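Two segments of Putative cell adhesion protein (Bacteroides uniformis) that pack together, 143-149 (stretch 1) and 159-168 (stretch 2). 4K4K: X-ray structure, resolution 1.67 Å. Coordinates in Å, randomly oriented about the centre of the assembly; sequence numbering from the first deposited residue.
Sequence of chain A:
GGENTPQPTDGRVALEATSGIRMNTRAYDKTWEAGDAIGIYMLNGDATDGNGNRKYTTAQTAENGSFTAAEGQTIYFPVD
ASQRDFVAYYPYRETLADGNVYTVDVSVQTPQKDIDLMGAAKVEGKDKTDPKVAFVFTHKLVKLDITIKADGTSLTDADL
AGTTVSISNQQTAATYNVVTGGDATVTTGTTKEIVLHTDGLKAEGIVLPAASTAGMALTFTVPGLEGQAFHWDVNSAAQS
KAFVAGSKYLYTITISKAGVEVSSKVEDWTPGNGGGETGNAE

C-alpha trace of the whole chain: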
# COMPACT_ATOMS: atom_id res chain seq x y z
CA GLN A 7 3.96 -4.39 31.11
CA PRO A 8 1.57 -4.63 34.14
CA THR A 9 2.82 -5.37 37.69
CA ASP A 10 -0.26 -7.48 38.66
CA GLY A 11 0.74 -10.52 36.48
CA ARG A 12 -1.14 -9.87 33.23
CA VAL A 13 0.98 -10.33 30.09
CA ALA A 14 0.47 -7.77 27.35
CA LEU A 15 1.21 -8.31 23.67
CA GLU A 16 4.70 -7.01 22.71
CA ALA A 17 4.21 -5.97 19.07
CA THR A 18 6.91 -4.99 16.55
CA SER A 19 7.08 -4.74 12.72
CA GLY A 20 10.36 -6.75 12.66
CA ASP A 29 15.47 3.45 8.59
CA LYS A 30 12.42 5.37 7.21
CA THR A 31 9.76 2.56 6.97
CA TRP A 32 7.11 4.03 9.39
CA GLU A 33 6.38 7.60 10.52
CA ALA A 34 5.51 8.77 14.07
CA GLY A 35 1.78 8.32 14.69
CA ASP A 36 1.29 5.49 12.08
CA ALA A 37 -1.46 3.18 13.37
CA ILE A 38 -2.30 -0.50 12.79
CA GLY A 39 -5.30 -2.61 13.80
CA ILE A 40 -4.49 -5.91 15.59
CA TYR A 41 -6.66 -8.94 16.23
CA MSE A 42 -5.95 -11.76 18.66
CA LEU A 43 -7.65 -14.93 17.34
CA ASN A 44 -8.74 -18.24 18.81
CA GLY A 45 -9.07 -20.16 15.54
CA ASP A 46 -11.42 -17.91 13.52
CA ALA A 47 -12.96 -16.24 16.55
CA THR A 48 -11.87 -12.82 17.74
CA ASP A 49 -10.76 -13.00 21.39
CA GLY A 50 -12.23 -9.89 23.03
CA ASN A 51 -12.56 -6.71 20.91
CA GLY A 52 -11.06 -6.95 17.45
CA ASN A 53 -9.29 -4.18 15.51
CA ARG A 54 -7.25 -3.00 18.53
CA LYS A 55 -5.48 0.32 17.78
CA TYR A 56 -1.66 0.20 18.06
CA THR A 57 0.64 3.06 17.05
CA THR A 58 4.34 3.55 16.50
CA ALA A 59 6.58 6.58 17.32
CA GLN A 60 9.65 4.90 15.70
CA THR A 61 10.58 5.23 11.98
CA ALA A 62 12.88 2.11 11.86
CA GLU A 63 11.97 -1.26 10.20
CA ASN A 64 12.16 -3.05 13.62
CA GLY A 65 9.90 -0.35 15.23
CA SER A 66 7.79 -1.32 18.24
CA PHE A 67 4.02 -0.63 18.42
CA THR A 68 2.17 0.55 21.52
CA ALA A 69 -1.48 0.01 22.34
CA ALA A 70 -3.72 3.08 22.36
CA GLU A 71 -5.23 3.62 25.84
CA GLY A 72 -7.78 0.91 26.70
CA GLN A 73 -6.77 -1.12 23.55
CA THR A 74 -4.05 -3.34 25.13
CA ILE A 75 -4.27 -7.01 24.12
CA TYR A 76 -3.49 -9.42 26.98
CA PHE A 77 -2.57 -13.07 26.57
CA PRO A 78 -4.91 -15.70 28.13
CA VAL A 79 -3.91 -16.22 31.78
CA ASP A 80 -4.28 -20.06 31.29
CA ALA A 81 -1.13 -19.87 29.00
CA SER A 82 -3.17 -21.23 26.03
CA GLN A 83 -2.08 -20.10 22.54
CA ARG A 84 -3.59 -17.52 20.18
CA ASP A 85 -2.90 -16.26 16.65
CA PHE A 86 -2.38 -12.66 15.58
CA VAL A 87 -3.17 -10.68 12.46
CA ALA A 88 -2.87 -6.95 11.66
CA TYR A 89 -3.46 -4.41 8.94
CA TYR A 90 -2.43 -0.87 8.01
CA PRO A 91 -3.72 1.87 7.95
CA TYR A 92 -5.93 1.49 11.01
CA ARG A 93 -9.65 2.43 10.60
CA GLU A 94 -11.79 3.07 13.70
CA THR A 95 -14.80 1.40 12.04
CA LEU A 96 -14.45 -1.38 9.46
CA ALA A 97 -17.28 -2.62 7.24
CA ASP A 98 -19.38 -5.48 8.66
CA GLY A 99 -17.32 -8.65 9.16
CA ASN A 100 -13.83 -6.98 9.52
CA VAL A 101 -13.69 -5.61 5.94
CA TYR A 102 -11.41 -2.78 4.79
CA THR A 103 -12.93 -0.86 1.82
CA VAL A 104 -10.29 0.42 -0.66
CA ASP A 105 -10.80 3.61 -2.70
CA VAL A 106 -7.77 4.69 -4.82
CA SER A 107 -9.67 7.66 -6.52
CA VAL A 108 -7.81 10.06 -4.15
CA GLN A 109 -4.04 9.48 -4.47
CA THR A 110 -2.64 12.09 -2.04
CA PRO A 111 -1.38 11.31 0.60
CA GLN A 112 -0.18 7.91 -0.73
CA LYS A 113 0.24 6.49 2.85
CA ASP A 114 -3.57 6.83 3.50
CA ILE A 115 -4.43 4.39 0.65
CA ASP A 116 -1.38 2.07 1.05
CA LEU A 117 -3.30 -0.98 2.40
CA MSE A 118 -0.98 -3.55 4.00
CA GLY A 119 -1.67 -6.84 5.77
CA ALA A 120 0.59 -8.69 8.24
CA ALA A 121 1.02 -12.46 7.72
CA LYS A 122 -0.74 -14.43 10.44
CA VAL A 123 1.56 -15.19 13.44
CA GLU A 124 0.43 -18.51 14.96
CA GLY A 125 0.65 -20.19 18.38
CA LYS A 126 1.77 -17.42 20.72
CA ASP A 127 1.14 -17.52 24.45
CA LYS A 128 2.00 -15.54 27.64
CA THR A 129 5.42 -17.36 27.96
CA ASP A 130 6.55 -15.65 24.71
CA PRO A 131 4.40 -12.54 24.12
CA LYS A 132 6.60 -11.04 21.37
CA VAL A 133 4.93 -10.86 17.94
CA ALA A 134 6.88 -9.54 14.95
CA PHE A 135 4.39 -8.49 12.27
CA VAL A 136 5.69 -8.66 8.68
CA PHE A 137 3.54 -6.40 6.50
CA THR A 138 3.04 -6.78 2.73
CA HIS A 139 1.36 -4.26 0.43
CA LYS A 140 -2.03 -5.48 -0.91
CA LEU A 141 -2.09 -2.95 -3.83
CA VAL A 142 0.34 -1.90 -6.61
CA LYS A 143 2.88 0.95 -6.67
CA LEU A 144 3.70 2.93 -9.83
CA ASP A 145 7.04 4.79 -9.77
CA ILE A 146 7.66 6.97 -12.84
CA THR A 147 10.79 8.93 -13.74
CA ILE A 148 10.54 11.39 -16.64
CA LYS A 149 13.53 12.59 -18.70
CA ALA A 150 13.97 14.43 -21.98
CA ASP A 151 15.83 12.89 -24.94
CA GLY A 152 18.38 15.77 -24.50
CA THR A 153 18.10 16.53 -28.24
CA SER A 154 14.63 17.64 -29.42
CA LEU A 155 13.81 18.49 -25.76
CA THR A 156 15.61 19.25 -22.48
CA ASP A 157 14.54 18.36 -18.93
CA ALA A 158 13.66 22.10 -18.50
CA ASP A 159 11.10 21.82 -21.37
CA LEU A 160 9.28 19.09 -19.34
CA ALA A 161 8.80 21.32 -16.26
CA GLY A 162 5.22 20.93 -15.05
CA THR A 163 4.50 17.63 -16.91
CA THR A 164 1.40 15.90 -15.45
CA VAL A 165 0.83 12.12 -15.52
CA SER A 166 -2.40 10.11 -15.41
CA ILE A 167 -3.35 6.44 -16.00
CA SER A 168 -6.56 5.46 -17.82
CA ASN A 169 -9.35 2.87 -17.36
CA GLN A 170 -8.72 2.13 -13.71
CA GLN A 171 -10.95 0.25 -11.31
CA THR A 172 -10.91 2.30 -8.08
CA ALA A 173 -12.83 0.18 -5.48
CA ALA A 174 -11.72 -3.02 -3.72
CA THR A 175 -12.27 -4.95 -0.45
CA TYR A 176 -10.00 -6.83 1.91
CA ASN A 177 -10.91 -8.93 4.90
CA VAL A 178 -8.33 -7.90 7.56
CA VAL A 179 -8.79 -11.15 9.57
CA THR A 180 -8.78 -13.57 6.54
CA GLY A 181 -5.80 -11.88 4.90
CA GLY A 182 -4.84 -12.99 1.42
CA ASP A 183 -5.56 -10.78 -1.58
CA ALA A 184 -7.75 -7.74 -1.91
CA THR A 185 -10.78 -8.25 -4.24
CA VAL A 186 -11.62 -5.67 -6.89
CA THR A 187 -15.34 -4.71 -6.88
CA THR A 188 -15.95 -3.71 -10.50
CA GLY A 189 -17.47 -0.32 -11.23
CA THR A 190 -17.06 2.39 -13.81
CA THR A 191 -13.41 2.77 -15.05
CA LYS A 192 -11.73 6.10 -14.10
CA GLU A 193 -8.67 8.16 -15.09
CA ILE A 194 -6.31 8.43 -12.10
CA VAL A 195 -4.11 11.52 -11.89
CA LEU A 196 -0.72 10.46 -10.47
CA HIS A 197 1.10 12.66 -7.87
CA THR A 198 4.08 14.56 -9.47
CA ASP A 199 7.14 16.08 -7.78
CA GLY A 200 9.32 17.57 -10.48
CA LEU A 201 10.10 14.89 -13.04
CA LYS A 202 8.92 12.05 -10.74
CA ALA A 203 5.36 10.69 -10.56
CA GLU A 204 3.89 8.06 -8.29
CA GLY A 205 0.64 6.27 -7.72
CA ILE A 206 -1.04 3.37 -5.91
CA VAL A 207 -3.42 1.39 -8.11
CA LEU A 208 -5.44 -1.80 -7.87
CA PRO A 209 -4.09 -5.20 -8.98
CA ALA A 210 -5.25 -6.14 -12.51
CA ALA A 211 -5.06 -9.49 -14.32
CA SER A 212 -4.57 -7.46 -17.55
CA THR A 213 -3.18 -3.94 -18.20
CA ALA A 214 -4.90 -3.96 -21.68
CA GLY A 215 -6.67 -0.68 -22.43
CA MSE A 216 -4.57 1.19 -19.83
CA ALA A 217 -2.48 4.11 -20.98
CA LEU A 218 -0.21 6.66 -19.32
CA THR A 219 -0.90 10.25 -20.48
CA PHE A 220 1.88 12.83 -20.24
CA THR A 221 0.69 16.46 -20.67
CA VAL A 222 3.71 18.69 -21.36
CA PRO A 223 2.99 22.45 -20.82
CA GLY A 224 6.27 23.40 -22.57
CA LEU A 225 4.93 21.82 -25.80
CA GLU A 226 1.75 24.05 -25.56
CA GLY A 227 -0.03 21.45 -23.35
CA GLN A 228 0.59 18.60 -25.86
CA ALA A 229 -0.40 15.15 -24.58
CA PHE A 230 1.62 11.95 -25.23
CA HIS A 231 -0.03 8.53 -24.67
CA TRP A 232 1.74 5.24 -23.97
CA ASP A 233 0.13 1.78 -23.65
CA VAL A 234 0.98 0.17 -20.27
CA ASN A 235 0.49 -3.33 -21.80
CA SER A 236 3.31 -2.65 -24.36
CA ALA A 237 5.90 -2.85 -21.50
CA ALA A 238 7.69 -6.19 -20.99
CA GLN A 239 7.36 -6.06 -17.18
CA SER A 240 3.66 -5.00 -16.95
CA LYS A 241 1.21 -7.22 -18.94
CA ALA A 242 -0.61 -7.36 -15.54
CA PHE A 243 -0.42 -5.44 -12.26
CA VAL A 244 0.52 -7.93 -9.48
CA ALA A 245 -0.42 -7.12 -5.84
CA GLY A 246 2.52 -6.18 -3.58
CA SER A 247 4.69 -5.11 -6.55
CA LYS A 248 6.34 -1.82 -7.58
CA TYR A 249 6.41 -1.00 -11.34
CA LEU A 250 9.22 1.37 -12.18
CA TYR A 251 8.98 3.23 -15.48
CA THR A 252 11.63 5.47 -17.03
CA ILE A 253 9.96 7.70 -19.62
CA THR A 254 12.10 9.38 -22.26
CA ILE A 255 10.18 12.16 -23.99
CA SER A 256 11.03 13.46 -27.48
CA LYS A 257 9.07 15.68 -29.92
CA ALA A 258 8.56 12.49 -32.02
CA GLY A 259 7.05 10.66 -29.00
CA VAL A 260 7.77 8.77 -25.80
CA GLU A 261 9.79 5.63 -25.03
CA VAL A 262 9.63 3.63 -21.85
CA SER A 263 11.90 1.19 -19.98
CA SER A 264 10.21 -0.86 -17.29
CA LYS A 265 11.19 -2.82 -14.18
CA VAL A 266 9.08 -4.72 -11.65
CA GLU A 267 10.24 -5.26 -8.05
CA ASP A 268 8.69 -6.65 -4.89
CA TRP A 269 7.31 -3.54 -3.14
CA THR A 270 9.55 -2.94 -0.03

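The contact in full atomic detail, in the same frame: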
# COMPACT_ATOMS: atom_id res chain seq x y z
N LYS A 143 2.23 -0.35 -6.63
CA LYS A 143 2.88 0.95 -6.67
C LYS A 143 3.40 1.24 -8.07
O LYS A 143 4.04 0.38 -8.69
CB LYS A 143 4.03 1.00 -5.65
CG LYS A 143 4.83 2.32 -5.60
CD LYS A 143 4.04 3.42 -4.95
CE LYS A 143 4.84 4.71 -4.87
NZ LYS A 143 4.16 5.72 -4.02
N LEU A 144 3.14 2.45 -8.56
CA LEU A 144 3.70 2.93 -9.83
C LEU A 144 4.72 4.01 -9.50
O LEU A 144 4.40 4.93 -8.75
CB LEU A 144 2.63 3.48 -10.79
CG LEU A 144 1.43 2.56 -11.09
CD1 LEU A 144 0.47 3.23 -12.07
CD2 LEU A 144 1.87 1.17 -11.60
N ASP A 145 5.95 3.87 -10.03
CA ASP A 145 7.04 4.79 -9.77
C ASP A 145 7.56 5.23 -11.14
O ASP A 145 8.11 4.41 -11.87
CB ASP A 145 8.12 4.09 -8.91
CG ASP A 145 9.25 4.99 -8.43
OD1 ASP A 145 9.81 5.74 -9.26
OD2 ASP A 145 9.64 4.87 -7.25
N ILE A 146 7.32 6.48 -11.51
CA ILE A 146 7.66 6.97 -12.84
C ILE A 146 8.71 8.06 -12.76
O ILE A 146 8.60 9.01 -11.98
CB ILE A 146 6.34 7.45 -13.53
CG1 ILE A 146 5.38 6.25 -13.75
CG2 ILE A 146 6.60 8.24 -14.83
CD1 ILE A 146 3.96 6.58 -13.92
N THR A 147 9.75 7.93 -13.61
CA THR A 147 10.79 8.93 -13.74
C THR A 147 10.69 9.45 -15.16
O THR A 147 10.66 8.66 -16.10
CB THR A 147 12.17 8.33 -13.42
OG1 THR A 147 12.10 7.72 -12.13
CG2 THR A 147 13.27 9.36 -13.41
N ILE A 148 10.63 10.77 -15.32
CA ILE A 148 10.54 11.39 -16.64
C ILE A 148 11.87 12.05 -17.00
O ILE A 148 12.45 12.75 -16.17
CB ILE A 148 9.37 12.42 -16.68
CG1 ILE A 148 8.00 11.73 -16.42
CG2 ILE A 148 9.36 13.25 -17.97
CD1 ILE A 148 6.97 12.71 -15.83
N LYS A 149 12.35 11.86 -18.23
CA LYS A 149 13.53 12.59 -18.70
C LYS A 149 13.36 12.97 -20.16
O LYS A 149 12.63 12.31 -20.90
CB LYS A 149 14.84 11.81 -18.47
CG LYS A 149 14.92 10.44 -19.11
CD LYS A 149 16.21 9.74 -18.68
CE LYS A 149 16.45 8.46 -19.44
NZ LYS A 149 17.60 7.69 -18.90
N ASP A 159 12.31 21.77 -20.54
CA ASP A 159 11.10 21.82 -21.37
C ASP A 159 9.96 20.98 -20.80
O ASP A 159 8.81 21.21 -21.18
CB ASP A 159 11.40 21.34 -22.80
CG ASP A 159 12.44 22.15 -23.53
OD1 ASP A 159 12.39 23.40 -23.43
OD2 ASP A 159 13.26 21.55 -24.23
N LEU A 160 10.27 19.99 -19.94
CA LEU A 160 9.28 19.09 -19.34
C LEU A 160 8.81 19.56 -17.97
O LEU A 160 8.05 18.85 -17.31
CB LEU A 160 9.82 17.65 -19.25
CG LEU A 160 10.38 17.07 -20.56
CD1 LEU A 160 10.93 15.68 -20.34
CD2 LEU A 160 9.32 17.05 -21.66
N ALA A 161 9.24 20.77 -17.54
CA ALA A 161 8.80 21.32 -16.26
C ALA A 161 7.28 21.45 -16.26
O ALA A 161 6.69 21.99 -17.21
CB ALA A 161 9.45 22.68 -16.01
N GLY A 162 6.66 20.89 -15.23
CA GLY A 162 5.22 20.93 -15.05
C GLY A 162 4.45 19.79 -15.69
O GLY A 162 3.22 19.79 -15.64
N THR A 163 5.17 18.78 -16.28
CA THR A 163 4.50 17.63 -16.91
C THR A 163 3.59 16.92 -15.90
O THR A 163 4.02 16.62 -14.79
CB THR A 163 5.53 16.65 -17.54
OG1 THR A 163 6.22 17.32 -18.57
CG2 THR A 163 4.88 15.38 -18.09
N THR A 164 2.34 16.64 -16.30
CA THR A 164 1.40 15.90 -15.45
C THR A 164 1.28 14.48 -16.01
O THR A 164 1.51 14.26 -17.20
CB THR A 164 0.04 16.59 -15.33
OG1 THR A 164 -0.54 16.67 -16.63
CG2 THR A 164 0.13 17.96 -14.69
N VAL A 165 0.94 13.53 -15.14
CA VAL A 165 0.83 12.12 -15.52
C VAL A 165 -0.48 11.56 -15.00
O VAL A 165 -0.79 11.75 -13.82
CB VAL A 165 2.05 11.28 -14.98
CG1 VAL A 165 2.04 9.85 -15.54
CG2 VAL A 165 3.38 11.96 -15.28
N SER A 166 -1.19 10.82 -15.84
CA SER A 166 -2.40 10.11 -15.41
C SER A 166 -2.41 8.72 -16.04
O SER A 166 -1.69 8.48 -17.02
CB SER A 166 -3.65 10.91 -15.77
OG SER A 166 -3.83 10.94 -17.17
N ILE A 167 -3.19 7.80 -15.47
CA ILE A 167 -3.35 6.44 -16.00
C ILE A 167 -4.84 6.23 -16.25
O ILE A 167 -5.66 6.60 -15.41
CB ILE A 167 -2.69 5.35 -15.11
CG1 ILE A 167 -2.72 3.96 -15.79
CG2 ILE A 167 -3.26 5.33 -13.66
CD1 ILE A 167 -1.91 2.82 -15.05
N SER A 168 -5.18 5.65 -17.40
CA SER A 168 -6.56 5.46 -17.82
C SER A 168 -7.14 4.10 -17.43
O SER A 168 -6.42 3.16 -17.10
CB SER A 168 -6.67 5.61 -19.34
OG SER A 168 -6.04 4.50 -19.98

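Not one hydrogen bond crosses between these two stretches: two strands face each other as layers, their axes 10.2 Å apart at closest approach and 140° apart in direction, and the contact is made largely by apolar side chains. The rule on the first strand is strict alternation. Leu144, Ile146 and Ile148 point toward the partner and are buried, while Lys143, Asp145 and Thr147, partly exposed, lie out of its reach. The second strand answers in kind, with Val165 and Ile167 directed inward and Thr164 and Ser166 away.

The pairing runs in opposite order along the strands. Leu144 CD1 meets Ile167 CD1 at 3.8 Å, and Ile146 CD1 lies 4.1 Å from Val165 CG1. Ile148 covers the most ground: its CD1 reaches Val165 CG2 at 3.7 Å, and its CG2 touches Leu160 CD1, also at 3.7 Å. Branched side chains suit this, offering methyls in several directions.

Leu160 extends the apolar layer beyond the strand, its CD1 resting 3.6 Å from the backbone C of Lys149, whose own CB points away. Leu160 also opens a type II turn that ends at Thr163; Gly162 fits its positive phi. Thr163 serves both sides: OG1 donates to Leu160 O at 2.7 Å, satisfying its buried hydroxyl, while CG2 sits 4.1 Å from Ile148 CD1.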